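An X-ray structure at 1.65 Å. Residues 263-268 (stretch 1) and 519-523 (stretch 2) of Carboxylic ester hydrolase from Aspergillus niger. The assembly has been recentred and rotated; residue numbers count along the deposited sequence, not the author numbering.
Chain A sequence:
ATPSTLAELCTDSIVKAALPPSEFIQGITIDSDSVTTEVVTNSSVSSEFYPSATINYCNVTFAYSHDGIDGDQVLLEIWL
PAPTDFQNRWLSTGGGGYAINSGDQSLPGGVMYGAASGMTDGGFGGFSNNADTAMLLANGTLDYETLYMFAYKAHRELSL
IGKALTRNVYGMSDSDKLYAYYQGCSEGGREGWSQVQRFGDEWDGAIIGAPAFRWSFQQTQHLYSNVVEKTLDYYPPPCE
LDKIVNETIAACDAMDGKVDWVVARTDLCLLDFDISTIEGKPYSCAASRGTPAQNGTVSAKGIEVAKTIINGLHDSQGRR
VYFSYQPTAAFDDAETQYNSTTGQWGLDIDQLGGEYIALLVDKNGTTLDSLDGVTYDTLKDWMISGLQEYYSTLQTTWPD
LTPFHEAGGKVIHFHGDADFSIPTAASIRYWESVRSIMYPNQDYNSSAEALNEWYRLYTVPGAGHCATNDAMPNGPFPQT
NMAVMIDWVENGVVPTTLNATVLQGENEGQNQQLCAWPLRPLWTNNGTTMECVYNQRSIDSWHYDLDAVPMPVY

Stretch 1 (263-268) VARTDL
Stretch 2 519-523: LRPLW

This is a small, largely polar contact in which the turn leading into a helix docks against a strand distant in sequence, held by an arginine–aspartate–arginine cluster and one side-chain-to-backbone hydrogen bond, with a modest apolar patch beside them.

Stretch 1 runs as loop through Val263 (phi/psi -94/101), Ala264 (-87/-14) and Arg265 (-123/77), then turns helical at Thr266 (-71/-18), Asp267 (-67/-54) and Leu268 (-60/-36); Arg265 holds the N-cap position. Stretch 2 is extended: Arg520 (-124/155), Pro521 (-78/141), Leu522 (-146/123) and Trp523 (-90/142) all lie in the strand. The two stretches run crosswise rather than side by side. The closest CA pair, Ala264 to Pro521, is 6.8 Å apart, and the stretches bury 287 Å² between them.

Asp267 is the electrostatic centre. Its CB points toward the strand, and with chi1 at 36° and chi2 at 28° its carboxylate serves both arginines. Asp267 OD2 accepts a hydrogen bond from Arg520 NE at 2.9 Å, a salt bridge lying near the plane of that guanidinium, while Asp267 OD1 forms a second salt bridge with Arg265 NE, also at 2.9 Å. Asp267 OD1 additionally accepts from the backbone Leu268 N at 2.8 Å. The shared negative charge offsets the proximity of two like charges, Arg265 NE and Arg520 NE, 4.5 Å apart.

Arg265 leaves its backbone sideways, but chi1, chi2 and chi3 are all m (-65°, -72°, -66°), with chi4 at -83°, and the curled chain brings its end to the strand. There Arg265 NH1 donates to Pro521 O at 3.0 Å with a nearly straight angle of 164°. This carbonyl lies near the guanidinium plane, where the N-H bonds point; over one face sits the aliphatic Arg520 CB, 3.4 Å from Arg265 NE. A long, flexible arginine can thus combine charge pairing with capture of a backbone oxygen.

The CA-to-CB bond of Arg520 points toward stretch 1, and the side chain is likewise m at chi1 to chi3 (-50°, -53°, -56°), with chi4 at 129°. Arg520 NH1 donates to Leu519 O at 2.9 Å, tying the guanidinium back to its own stretch. Arg520 NH2 donates to a water at 3.0 Å; that water accepts from Thr266 N, also at 3.0 Å, and donates to Ala264 O at 2.8 Å, bridging the stretches.

The apolar patch is compact: Ala264 CB, directed toward the strand, lies 3.9 Å from CG of Pro521, whose ring is C-gamma endo. The small methyl and rigid ring pack without demanding polar partners.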

# COMPACT_ATOMS: atom_id res chain seq x y z
N VAL A 263 -9.02 8.24 16.67
CA VAL A 263 -8.71 7.00 17.41
C VAL A 263 -7.30 6.52 17.05
O VAL A 263 -7.13 5.88 15.99
CB VAL A 263 -9.79 5.96 17.09
CG1 VAL A 263 -9.49 4.63 17.76
CG2 VAL A 263 -11.16 6.51 17.49
N ALA A 264 -6.35 6.78 17.93
CA ALA A 264 -4.95 6.35 17.77
C ALA A 264 -4.79 4.96 18.35
O ALA A 264 -3.73 4.38 18.17
CB ALA A 264 -4.01 7.30 18.47
N ARG A 265 -5.77 4.46 19.13
CA ARG A 265 -5.65 3.13 19.76
C ARG A 265 -6.85 2.29 19.32
O ARG A 265 -7.77 2.01 20.15
CB ARG A 265 -5.46 3.25 21.27
CG ARG A 265 -4.15 3.92 21.64
CD ARG A 265 -2.93 3.05 21.39
NE ARG A 265 -2.88 1.90 22.25
CZ ARG A 265 -2.43 1.87 23.49
NH1 ARG A 265 -1.89 2.94 24.04
NH2 ARG A 265 -2.48 0.75 24.18
N THR A 266 -6.80 1.80 18.07
CA THR A 266 -7.83 0.87 17.56
C THR A 266 -7.69 -0.48 18.24
O THR A 266 -8.68 -1.25 18.21
CB THR A 266 -7.81 0.75 16.04
OG1 THR A 266 -6.54 0.19 15.71
CG2 THR A 266 -8.11 2.06 15.36
N ASP A 267 -6.55 -0.78 18.84
CA ASP A 267 -6.33 -2.00 19.64
C ASP A 267 -7.21 -1.90 20.91
O ASP A 267 -7.97 -2.85 21.21
CB ASP A 267 -4.85 -2.21 19.96
CG ASP A 267 -4.01 -0.97 20.22
OD1 ASP A 267 -4.58 0.08 20.69
OD2 ASP A 267 -2.80 -1.01 19.90
N LEU A 268 -7.08 -0.82 21.68
CA LEU A 268 -7.94 -0.65 22.90
C LEU A 268 -9.40 -0.65 22.45
O LEU A 268 -10.22 -1.22 23.18
CB LEU A 268 -7.58 0.63 23.65
CG LEU A 268 -6.19 0.64 24.23
CD1 LEU A 268 -5.86 2.00 24.83
CD2 LEU A 268 -5.98 -0.48 25.25
N LEU A 519 5.57 -0.51 20.12
CA LEU A 519 5.07 0.53 21.04
C LEU A 519 3.77 1.09 20.46
O LEU A 519 3.55 1.09 19.22
CB LEU A 519 6.15 1.61 21.21
CG LEU A 519 7.49 1.11 21.75
CD1 LEU A 519 8.50 2.25 21.76
CD2 LEU A 519 7.33 0.54 23.16
N ARG A 520 2.91 1.60 21.34
CA ARG A 520 1.65 2.27 20.94
C ARG A 520 1.61 3.68 21.54
O ARG A 520 2.22 3.90 22.60
CB ARG A 520 0.40 1.54 21.46
CG ARG A 520 0.30 0.05 21.21
CD ARG A 520 0.48 -0.36 19.77
NE ARG A 520 -0.43 0.27 18.84
CZ ARG A 520 -0.04 0.89 17.71
NH1 ARG A 520 1.25 0.99 17.39
NH2 ARG A 520 -0.94 1.39 16.91
N PRO A 521 0.86 4.62 20.94
CA PRO A 521 0.81 5.99 21.45
C PRO A 521 -0.12 6.10 22.66
O PRO A 521 -1.17 5.49 22.70
CB PRO A 521 0.25 6.81 20.30
CG PRO A 521 -0.56 5.80 19.49
CD PRO A 521 0.23 4.52 19.62
N LEU A 522 0.30 6.90 23.63
CA LEU A 522 -0.59 7.25 24.77
C LEU A 522 -0.26 8.68 25.16
O LEU A 522 0.94 8.99 25.38
CB LEU A 522 -0.34 6.26 25.90
CG LEU A 522 -1.27 6.42 27.10
CD1 LEU A 522 -2.70 6.16 26.65
CD2 LEU A 522 -0.85 5.48 28.23
N TRP A 523 -1.26 9.55 25.13
CA TRP A 523 -1.07 10.96 25.55
C TRP A 523 -1.36 11.09 27.05
O TRP A 523 -2.30 10.44 27.56
CB TRP A 523 -1.92 11.92 24.74
CG TRP A 523 -1.65 11.90 23.26
CD1 TRP A 523 -2.05 10.95 22.36
CD2 TRP A 523 -1.02 12.93 22.47
NE1 TRP A 523 -1.69 11.30 21.09
CE2 TRP A 523 -1.04 12.51 21.13
CE3 TRP A 523 -0.40 14.15 22.78
CZ2 TRP A 523 -0.48 13.26 20.09
CZ3 TRP A 523 0.15 14.90 21.76
CH2 TRP A 523 0.13 14.46 20.43
O HOH W 1 -3.95 1.81 17.02